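Local structure of putative Lipoprotein (Shewanella oneidensis, 3U24) at residues Arg324-Glu329 / Ile404-Glu409; Ile331-Gln336 / Arg447-Glu452; Lys346-Arg351 / Gly413-Leu418. The protein is of unknown function but binds zinc and calcium ions and, as a DUF885 member of the peptidase MA clan, may be a zinc-dependent hydrolase. All coordinates share one frame; numbering follows the deposited sequence.

Contact 1: residues Arg324-Glu329 / Ile404-Glu409; sequences RKQIPE and ILNIHE. With ZN (zinc ion), chain F.
Q326 and N406 join two helices through their side-chain amides, behind the zinc site of an HExxxGH motif (HEAIPGH, H408 to H414), apparently a variant of the HExxH motif of the peptidase MA clan. N406 ND2 donates to Q326 OE1 at 2.7 Å, with an N-H...O angle of 151°. The two amide planes stand 78° apart. The acceptor lies almost in the plane of the N406 amide, whereas the donor sits well above the carbonyl plane of Q326 instead of on a lone pair. Q326 reaches across because its side chain runs out straight past CG. Both amides are buried, and each has a further partner: Q326 NE2 bonds E322 OE2 and N406 OD1 bonds Y377 OH, so neither group should be able to flip without breaking bonds at both ends.

Residues 404-409 carry that anchoring on one side and the metal on another. H408 NE2 binds the zinc ion at 1.9 Å, and H414 and E439 complete the protein ligands. E409 is bent at chi2 (-66°); its OE2 stays 4.0 Å from the zinc and accepts a 2.6 Å hydrogen bond from the zinc-bound water, much as the motif glutamate does in related zinc peptidases. Further out, I404 and I407 pack against helix 435-451, which also supplies E446, a second-shell group that probably helps orient the H408 ring: its OE2 is hydrogen-bonded to H408 ND1.

Contact 2: residues Ile331-Gln336 / Arg447-Glu452; sequences IEFVNQ and RMMLEE
This is a Met-aromatic and apolar helix-to-helix contact, in which M449, a selenomethionine in the crystal, meets F333 and V334. It joins the last turns of helix 319-337 to the C-terminal end of helix 435-451, the helix that also brings E439 to the zinc. The backbones come closest at V334 and M449, whose CA atoms are 8.3 Å apart, and the gap is bridged by M449, F333 and V334.

M449 does most of the bridging. Its chain is bent at both chi2 (-79°) and chi3 (-87°), which brings the selenium and methyl across to helix 319-337. M449 SE lies 5.0 Å from the centroid of the F333 ring, in an oblique approach 71° off the ring normal, and M449 CE comes to 3.7 Å from F333 CD1. V334 contributes a single branch, CG2, which is 3.9 Å from M449 SE. The F333 and M449 side chains run antiparallel alongside each other, and V334 stands roughly perpendicular to M449.

Around them, I339 in the loop after helix 319-337 touches both F333 and M449, and Y454 meets F333 edge-to-face. M449 and V334 are buried; F333 lies nearer the surface. The far rim of its ring reaches the helix terminus, where E452 O sits near the ring plane, 3.8 Å from F333 CZ.

Contact 3: residues Lys346-Arg351 / Gly413-Leu418; sequences KPLVVR and GHYTQL. With ZN (zinc ion), chain F.
The Y415 ring has L348 over one face and the carbonyl of K346 at its edge. L348 CD1 makes a CH-pi contact 3.9 Å from the ring centroid, only 16° off the normal and shifted toward the CD1 and CE1 rim. The leucine lies across the face, with CB over the CE2 side, while its second methyl, CD2, hangs past the rim at the other end of the ring, 3.8 Å from Y415 CG. The ring is carried out from helix 414-423 toward segment 346-351 with CG anti to the backbone N (chi1 173°). Its hydroxyl then donates to K346 O at 2.9 Å, coming from above the carbonyl plane and not along a lone pair. K346 and P347 are poorly ordered, so the exact geometry of this bond is less certain; they lie in the loop leading to strand 349-352, the outer strand that runs parallel to 376-379.

The neighbouring flat group is the H414 ring, which belongs to the metal site. H414 NE2 binds zinc at 2.1 Å, and the zinc-bound water lies at the ring edge, in its plane. H414 is the second histidine of the HEAIPGH motif, and it opens helix 414-423 with G413 as N-cap; Q417 N bonds G413 O at 2.9 Å in the first turn.

Replacing Y415 by an alanine would probably take the ring face from L348 and the donor from K346 O, leaving the loop before the strand less firmly held to helix 414-423. Consecutive residues thus do different work: H414 binds the metal, while Y415 ties the same helix turn to the loop leading into strand 349-352 by one hydroxyl bond and one apolar ring face, a near-surface tie beside the zinc site.

In the fold
Contact 1 is buried and polar, contact 2 partly buried and apolar, and contact 3 lies at the surface with mixed chemistry. Contacts 1 and 2 share helix 319-337, which offers an amide at one turn and hydrophobic groups further on; they meet where I407 CG2 packs 3.9 Å from M449 CG. Contacts 1 and 3 share the zinc and its water, since helices 401-409 and 414-423 each carry one histidine ligand, and H408 O probably accepts a hydrogen bond from H414 N across the turn between them. I327 CD1 also packs on V350 CG2. Contact 2 stands apart from contact 3, linked to the metal site through helix 435-451.

Contact 1: residues Arg324-Glu329 / Ile404-Glu409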
loop_
_atom_site.group_PDB
_atom_site.type_symbol
_atom_site.label_atom_id
_atom_site.label_comp_id
_atom_site.label_asym_id
_atom_site.label_seq_id
_atom_site.Cartn_x
_atom_site.Cartn_y
_atom_site.Cartn_z
ATOM N N ARG A 324 8.683 -8.755 21.136
ATOM C CA ARG A 324 7.673 -9.146 22.131
ATOM C C ARG A 324 7.817 -8.356 23.424
ATOM O O ARG A 324 6.834 -8.025 24.082
ATOM C CB ARG A 324 7.797 -10.618 22.529
ATOM C CG ARG A 324 7.400 -11.636 21.493
ATOM C CD ARG A 324 7.065 -13.007 22.111
ATOM N NE ARG A 324 6.546 -13.833 21.041
ATOM C CZ ARG A 324 7.268 -14.670 20.303
ATOM N NH1 ARG A 324 8.545 -14.900 20.564
ATOM N NH2 ARG A 324 6.682 -15.306 19.305
ATOM N N LYS A 325 9.042 -8.097 23.823
ATOM C CA LYS A 325 9.301 -7.316 25.033
ATOM C C LYS A 325 8.820 -5.847 24.871
ATOM O O LYS A 325 8.238 -5.248 25.810
ATOM C CB LYS A 325 10.802 -7.404 25.345
ATOM C CG LYS A 325 11.317 -6.632 26.546
ATOM C CD LYS A 325 12.830 -6.817 26.702
ATOM C CE LYS A 325 13.391 -5.964 27.847
ATOM N NZ LYS A 325 13.266 -4.497 27.566
ATOM N N GLN A 326 8.982 -5.295 23.668
ATOM C CA GLN A 326 8.694 -3.865 23.430
ATOM C C GLN A 326 7.204 -3.548 23.421
ATOM O O GLN A 326 6.794 -2.502 23.918
ATOM C CB GLN A 326 9.331 -3.351 22.138
ATOM C CG GLN A 326 10.797 -3.049 22.319
ATOM C CD GLN A 326 11.431 -2.413 21.111
ATOM O OE1 GLN A 326 10.739 -1.899 20.217
ATOM N NE2 GLN A 326 12.759 -2.446 21.065
ATOM N N ILE A 327 6.396 -4.452 22.892
ATOM C CA ILE A 327 5.001 -4.139 22.745
ATOM C C ILE A 327 4.341 -3.795 24.100
ATOM O O ILE A 327 3.674 -2.747 24.191
ATOM C CB ILE A 327 4.271 -5.203 21.903
ATOM C CG1 ILE A 327 4.771 -5.087 20.464
ATOM C CG2 ILE A 327 2.756 -4.959 21.918
ATOM C CD1 ILE A 327 4.346 -6.221 19.575
ATOM N N PRO A 328 4.550 -4.630 25.153
ATOM C CA PRO A 328 3.988 -4.242 26.439
ATOM C C PRO A 328 4.593 -2.980 27.016
ATOM O O PRO A 328 3.945 -2.334 27.822
ATOM C CB PRO A 328 4.261 -5.454 27.365
ATOM C CG PRO A 328 4.656 -6.602 26.466
ATOM C CD PRO A 328 4.662 -6.089 25.023
ATOM N N GLU A 329 5.812 -2.631 26.628
ATOM C CA GLU A 329 6.400 -1.365 27.068
ATOM C C GLU A 329 5.685 -0.157 26.423
ATOM O O GLU A 329 5.486 0.874 27.049
ATOM C CB GLU A 329 7.909 -1.304 26.788
ATOM C CG GLU A 329 8.768 -2.172 27.730
ATOM C CD GLU A 329 10.253 -2.294 27.307
ATOM O OE1 GLU A 329 10.636 -1.922 26.154
ATOM O OE2 GLU A 329 11.054 -2.787 28.146
ATOM N N ILE A 404 10.643 2.769 16.974
ATOM C CA ILE A 404 9.797 3.497 16.044
ATOM C C ILE A 404 8.980 2.590 15.114
ATOM O O ILE A 404 7.810 2.869 14.860
ATOM C CB ILE A 404 10.625 4.489 15.218
ATOM C CG1 ILE A 404 11.145 5.578 16.127
ATOM C CG2 ILE A 404 9.788 5.128 14.109
ATOM C CD1 ILE A 404 12.299 6.285 15.461
ATOM N N LEU A 405 9.581 1.513 14.619
ATOM C CA LEU A 405 8.836 0.530 13.812
ATOM C C LEU A 405 7.659 -0.098 14.584
ATOM O O LEU A 405 6.574 -0.314 14.028
ATOM C CB LEU A 405 9.749 -0.613 13.315
ATOM C CG LEU A 405 9.096 -1.771 12.519
ATOM C CD1 LEU A 405 8.638 -1.299 11.141
ATOM C CD2 LEU A 405 10.010 -2.997 12.395
ATOM N N ASN A 406 7.892 -0.423 15.841
ATOM C CA ASN A 406 6.861 -1.038 16.664
ATOM C C ASN A 406 5.742 -0.036 17.039
ATOM O O ASN A 406 4.598 -0.436 17.190
ATOM C CB ASN A 406 7.489 -1.693 17.910
ATOM C CG ASN A 406 8.288 -2.957 17.568
ATOM O OD1 ASN A 406 7.963 -3.683 16.607
ATOM N ND2 ASN A 406 9.362 -3.224 18.371
ATOM N N ILE A 407 6.069 1.250 17.145
ATOM C CA ILE A 407 5.065 2.277 17.288
ATOM C C ILE A 407 4.197 2.324 16.033
ATOM O O ILE A 407 2.954 2.294 16.137
ATOM C CB ILE A 407 5.708 3.640 17.593
ATOM C CG1 ILE A 407 6.310 3.614 19.026
ATOM C CG2 ILE A 407 4.714 4.773 17.390
ATOM C CD1 ILE A 407 7.121 4.847 19.407
ATOM N N HIS A 408 4.848 2.389 14.871
ATOM C CA HIS A 408 4.185 2.518 13.580
ATOM C C HIS A 408 3.284 1.335 13.347
ATOM O O HIS A 408 2.143 1.483 12.936
ATOM C CB HIS A 408 5.221 2.625 12.440
ATOM C CG HIS A 408 4.639 2.683 11.035
ATOM N ND1 HIS A 408 4.660 3.796 10.293
ATOM C CD2 HIS A 408 4.004 1.707 10.241
ATOM C CE1 HIS A 408 4.050 3.554 9.063
ATOM N NE2 HIS A 408 3.658 2.294 9.030
ATOM N N GLU A 409 3.805 0.147 13.574
ATOM C CA GLU A 409 3.096 -1.081 13.193
ATOM C C GLU A 409 2.098 -1.569 14.217
ATOM O O GLU A 409 1.074 -2.116 13.869
ATOM C CB GLU A 409 4.108 -2.219 12.923
ATOM C CG GLU A 409 4.938 -1.993 11.685
ATOM C CD GLU A 409 4.104 -2.032 10.434
ATOM O OE1 GLU A 409 3.026 -2.662 10.493
ATOM O OE2 GLU A 409 4.511 -1.449 9.401
HETATM ZN ZN ZN F . 2.533 1.575 7.705
HETATM O O HOH W 1 3.567 -0.238 7.249
#

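Contact 2: residues Ile331-Gln336 / Arg447-Glu452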
loop_
_atom_site.group_PDB
_atom_site.type_symbol
_atom_site.label_atom_id
_atom_site.label_comp_id
_atom_site.label_asym_id
_atom_site.label_seq_id
_atom_site.Cartn_x
_atom_site.Cartn_y
_atom_site.Cartn_z
ATOM N N ILE A 331 2.520 -0.283 25.362
ATOM C CA ILE A 331 1.206 -0.317 25.987
ATOM C C ILE A 331 1.256 0.457 27.299
ATOM O O ILE A 331 0.409 1.330 27.552
ATOM C CB ILE A 331 0.691 -1.755 26.220
ATOM C CG1 ILE A 331 0.396 -2.453 24.869
ATOM C CG2 ILE A 331 -0.587 -1.781 27.129
ATOM C CD1 ILE A 331 0.079 -3.937 25.031
ATOM N N GLU A 332 2.286 0.180 28.097
ATOM C CA GLU A 332 2.436 0.836 29.396
ATOM C C GLU A 332 2.604 2.331 29.177
ATOM O O GLU A 332 1.962 3.135 29.831
ATOM C CB GLU A 332 3.616 0.240 30.187
ATOM C CG GLU A 332 3.972 0.971 31.477
ATOM C CD GLU A 332 5.295 0.523 32.148
ATOM O OE1 GLU A 332 6.263 0.058 31.466
ATOM O OE2 GLU A 332 5.378 0.680 33.391
ATOM N N PHE A 333 3.449 2.707 28.238
ATOM C CA PHE A 333 3.671 4.114 28.008
ATOM C C PHE A 333 2.367 4.830 27.552
ATOM O O PHE A 333 2.048 5.889 28.048
ATOM C CB PHE A 333 4.839 4.326 27.050
ATOM C CG PHE A 333 5.077 5.752 26.727
ATOM C CD1 PHE A 333 4.328 6.379 25.732
ATOM C CD2 PHE A 333 6.017 6.497 27.439
ATOM C CE1 PHE A 333 4.502 7.718 25.454
ATOM C CE2 PHE A 333 6.204 7.848 27.140
ATOM C CZ PHE A 333 5.439 8.456 26.143
ATOM N N VAL A 334 1.611 4.241 26.644
ATOM C CA VAL A 334 0.391 4.857 26.163
ATOM C C VAL A 334 -0.635 5.015 27.269
ATOM O O VAL A 334 -1.284 6.061 27.375
ATOM C CB VAL A 334 -0.239 4.056 25.032
ATOM C CG1 VAL A 334 -1.676 4.498 24.818
ATOM C CG2 VAL A 334 0.600 4.238 23.776
ATOM N N ASN A 335 -0.736 4.003 28.124
ATOM C CA ASN A 335 -1.591 4.105 29.299
ATOM C C ASN A 335 -1.137 5.151 30.282
ATOM O O ASN A 335 -1.934 5.950 30.718
ATOM C CB ASN A 335 -1.723 2.749 29.989
ATOM C CG ASN A 335 -2.487 1.765 29.131
ATOM O OD1 ASN A 335 -3.319 2.177 28.326
ATOM N ND2 ASN A 335 -2.212 0.482 29.286
ATOM N N GLN A 336 0.134 5.138 30.630
ATOM C CA GLN A 336 0.642 6.099 31.578
ATOM C C GLN A 336 0.406 7.530 31.097
ATOM O O GLN A 336 0.008 8.367 31.876
ATOM C CB GLN A 336 2.129 5.886 31.844
ATOM C CG GLN A 336 2.417 4.710 32.765
ATOM C CD GLN A 336 1.984 4.935 34.208
ATOM O OE1 GLN A 336 2.085 6.031 34.749
ATOM N NE2 GLN A 336 1.541 3.883 34.842
ATOM N N ARG A 447 5.626 10.586 15.573
ATOM C CA ARG A 447 5.917 11.932 15.996
ATOM C C ARG A 447 5.244 12.253 17.332
ATOM O O ARG A 447 5.881 12.746 18.273
ATOM C CB ARG A 447 5.518 12.890 14.873
ATOM C CG ARG A 447 5.390 14.352 15.228
ATOM C CD ARG A 447 6.691 15.052 15.447
ATOM N NE ARG A 447 7.441 15.121 14.189
ATOM C CZ ARG A 447 8.412 16.003 13.904
ATOM N NH1 ARG A 447 8.782 16.947 14.797
ATOM N NH2 ARG A 447 8.996 15.923 12.700
HETATM N N MSE A 448 3.956 11.947 17.413
HETATM C CA MSE A 448 3.161 12.199 18.622
HETATM C C MSE A 448 3.782 11.484 19.825
HETATM O O MSE A 448 3.940 12.093 20.857
HETATM C CB MSE A 448 1.719 11.742 18.396
HETATM C CG MSE A 448 0.780 11.975 19.548
HETATM SE SE MSE A 448 0.841 10.436 20.744
HETATM C CE MSE A 448 -0.033 9.101 19.576
HETATM N N MSE A 449 4.148 10.207 19.700
HETATM C CA MSE A 449 4.788 9.502 20.853
HETATM C C MSE A 449 6.072 10.175 21.362
HETATM O O MSE A 449 6.254 10.292 22.561
HETATM C CB MSE A 449 5.121 8.052 20.522
HETATM C CG MSE A 449 3.905 7.213 20.295
HETATM SE SE MSE A 449 3.075 6.678 21.991
HETATM C CE MSE A 449 4.173 5.027 22.292
ATOM N N LEU A 450 6.940 10.596 20.444
ATOM C CA LEU A 450 8.145 11.284 20.835
ATOM C C LEU A 450 7.815 12.631 21.448
ATOM O O LEU A 450 8.389 13.000 22.488
ATOM C CB LEU A 450 9.116 11.474 19.665
ATOM C CG LEU A 450 9.824 10.269 19.045
ATOM C CD1 LEU A 450 10.874 10.746 18.036
ATOM C CD2 LEU A 450 10.509 9.468 20.086
ATOM N N GLU A 451 6.894 13.365 20.833
ATOM C CA GLU A 451 6.488 14.673 21.402
ATOM C C GLU A 451 5.958 14.524 22.821
ATOM O O GLU A 451 6.174 15.427 23.649
ATOM C CB GLU A 451 5.424 15.385 20.556
ATOM C CG GLU A 451 5.908 15.888 19.192
ATOM C CD GLU A 451 4.829 16.598 18.386
ATOM O OE1 GLU A 451 3.619 16.491 18.736
ATOM O OE2 GLU A 451 5.191 17.281 17.393
ATOM N N GLU A 452 5.288 13.400 23.099
ATOM C CA GLU A 452 4.688 13.158 24.431
ATOM C C GLU A 452 5.698 12.575 25.407
ATOM O O GLU A 452 5.355 12.245 26.546
ATOM C CB GLU A 452 3.479 12.200 24.351
ATOM C CG GLU A 452 2.244 12.768 23.699
ATOM C CD GLU A 452 1.818 14.096 24.298
ATOM O OE1 GLU A 452 1.562 14.141 25.533
ATOM O OE2 GLU A 452 1.734 15.099 23.528
#

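Contact 3: residues Lys346-Arg351 / Gly413-Leu418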
loop_
_atom_site.group_PDB
_atom_site.type_symbol
_atom_site.label_atom_id
_atom_site.label_comp_id
_atom_site.label_asym_id
_atom_site.label_seq_id
_atom_site.Cartn_x
_atom_site.Cartn_y
_atom_site.Cartn_z
ATOM N N LYS A 346 -7.498 -7.590 24.151
ATOM C CA LYS A 346 -7.181 -7.799 22.742
ATOM C C LYS A 346 -5.641 -7.814 22.616
ATOM O O LYS A 346 -5.057 -6.966 21.905
ATOM C CB LYS A 346 -7.833 -6.711 21.862
ATOM C CG LYS A 346 -9.342 -6.888 21.659
ATOM C CD LYS A 346 -10.021 -5.659 21.052
ATOM C CE LYS A 346 -11.510 -5.587 21.405
ATOM N NZ LYS A 346 -12.188 -4.326 20.964
ATOM N N PRO A 347 -4.971 -8.790 23.299
ATOM C CA PRO A 347 -3.513 -8.762 23.340
ATOM C C PRO A 347 -2.947 -9.157 21.969
ATOM O O PRO A 347 -3.419 -10.130 21.369
ATOM C CB PRO A 347 -3.185 -9.815 24.400
ATOM C CG PRO A 347 -4.250 -10.840 24.219
ATOM C CD PRO A 347 -5.483 -10.101 23.751
ATOM N N LEU A 348 -1.956 -8.407 21.479
ATOM C CA LEU A 348 -1.426 -8.633 20.136
ATOM C C LEU A 348 -0.447 -9.776 20.144
ATOM O O LEU A 348 0.511 -9.775 20.914
ATOM C CB LEU A 348 -0.743 -7.365 19.618
ATOM C CG LEU A 348 -0.134 -7.367 18.209
ATOM C CD1 LEU A 348 -1.069 -7.907 17.134
ATOM C CD2 LEU A 348 0.327 -5.946 17.894
ATOM N N VAL A 349 -0.660 -10.739 19.262
ATOM C CA VAL A 349 0.188 -11.914 19.210
ATOM C C VAL A 349 1.329 -11.732 18.220
ATOM O O VAL A 349 1.091 -11.640 17.016
ATOM C CB VAL A 349 -0.600 -13.162 18.756
ATOM C CG1 VAL A 349 0.354 -14.363 18.651
ATOM C CG2 VAL A 349 -1.777 -13.430 19.703
ATOM N N VAL A 350 2.568 -11.722 18.705
ATOM C CA VAL A 350 3.682 -11.611 17.791
ATOM C C VAL A 350 3.960 -12.995 17.317
ATOM O O VAL A 350 4.003 -13.910 18.110
ATOM C CB VAL A 350 4.950 -11.061 18.435
ATOM C CG1 VAL A 350 6.023 -10.894 17.371
ATOM C CG2 VAL A 350 4.672 -9.733 19.112
ATOM N N ARG A 351 4.125 -13.147 16.013
ATOM C CA ARG A 351 4.456 -14.431 15.429
ATOM C C ARG A 351 5.541 -14.236 14.400
ATOM O O ARG A 351 5.635 -13.203 13.732
ATOM C CB ARG A 351 3.232 -15.113 14.783
ATOM C CG ARG A 351 3.265 -15.224 13.253
ATOM C CD ARG A 351 1.983 -15.821 12.685
ATOM N NE ARG A 351 1.605 -15.192 11.417
ATOM C CZ ARG A 351 0.454 -15.398 10.774
ATOM N NH1 ARG A 351 0.205 -14.744 9.641
ATOM N NH2 ARG A 351 -0.454 -16.245 11.251
ATOM N N GLY A 413 0.051 2.673 16.538
ATOM C CA GLY A 413 -0.108 2.749 15.078
ATOM C C GLY A 413 -1.106 1.773 14.441
ATOM O O GLY A 413 -2.309 1.697 14.843
ATOM N N HIS A 414 -0.633 0.992 13.459
ATOM C CA HIS A 414 -1.583 0.194 12.656
ATOM C C HIS A 414 -2.488 -0.686 13.430
ATOM O O HIS A 414 -3.670 -0.725 13.130
ATOM C CB HIS A 414 -0.891 -0.646 11.607
ATOM C CG HIS A 414 -0.356 0.144 10.478
ATOM N ND1 HIS A 414 -1.047 1.157 9.914
ATOM C CD2 HIS A 414 0.836 0.056 9.800
ATOM C CE1 HIS A 414 -0.304 1.688 8.939
ATOM N NE2 HIS A 414 0.819 0.971 8.842
ATOM N N TYR A 415 -1.991 -1.420 14.415
ATOM C CA TYR A 415 -2.866 -2.405 15.086
ATOM C C TYR A 415 -3.957 -1.677 15.870
ATOM O O TYR A 415 -5.145 -2.055 15.795
ATOM C CB TYR A 415 -2.093 -3.374 15.988
ATOM C CG TYR A 415 -2.967 -4.287 16.829
ATOM C CD1 TYR A 415 -3.681 -5.295 16.254
ATOM C CD2 TYR A 415 -3.081 -4.121 18.221
ATOM C CE1 TYR A 415 -4.490 -6.117 16.998
ATOM C CE2 TYR A 415 -3.880 -4.954 18.974
ATOM C CZ TYR A 415 -4.594 -5.956 18.344
ATOM O OH TYR A 415 -5.417 -6.854 19.060
ATOM N N THR A 416 -3.569 -0.623 16.577
ATOM C CA THR A 416 -4.514 0.158 17.324
ATOM C C THR A 416 -5.587 0.764 16.449
ATOM O O THR A 416 -6.775 0.697 16.785
ATOM C CB THR A 416 -3.814 1.248 18.107
ATOM O OG1 THR A 416 -2.824 0.612 18.918
ATOM C CG2 THR A 416 -4.778 2.001 19.017
ATOM N N GLN A 417 -5.177 1.352 15.333
ATOM C CA GLN A 417 -6.126 1.934 14.410
ATOM C C GLN A 417 -7.071 0.870 13.831
ATOM O O GLN A 417 -8.254 1.158 13.605
ATOM C CB GLN A 417 -5.385 2.666 13.283
ATOM C CG GLN A 417 -6.289 3.470 12.339
ATOM C CD GLN A 417 -6.718 2.730 11.059
ATOM O OE1 GLN A 417 -7.892 2.801 10.645
ATOM N NE2 GLN A 417 -5.781 2.083 10.408
ATOM N N LEU A 418 -6.562 -0.342 13.587
ATOM C CA LEU A 418 -7.425 -1.427 13.091
ATOM C C LEU A 418 -8.471 -1.822 14.137
ATOM O O LEU A 418 -9.616 -2.017 13.807
ATOM C CB LEU A 418 -6.600 -2.670 12.717
ATOM C CG LEU A 418 -7.310 -4.016 12.433
ATOM C CD1 LEU A 418 -8.112 -3.961 11.129
ATOM C CD2 LEU A 418 -6.271 -5.137 12.348
HETATM ZN ZN ZN F . 2.533 1.575 7.705
HETATM O O HOH W 1 3.567 -0.238 7.249
#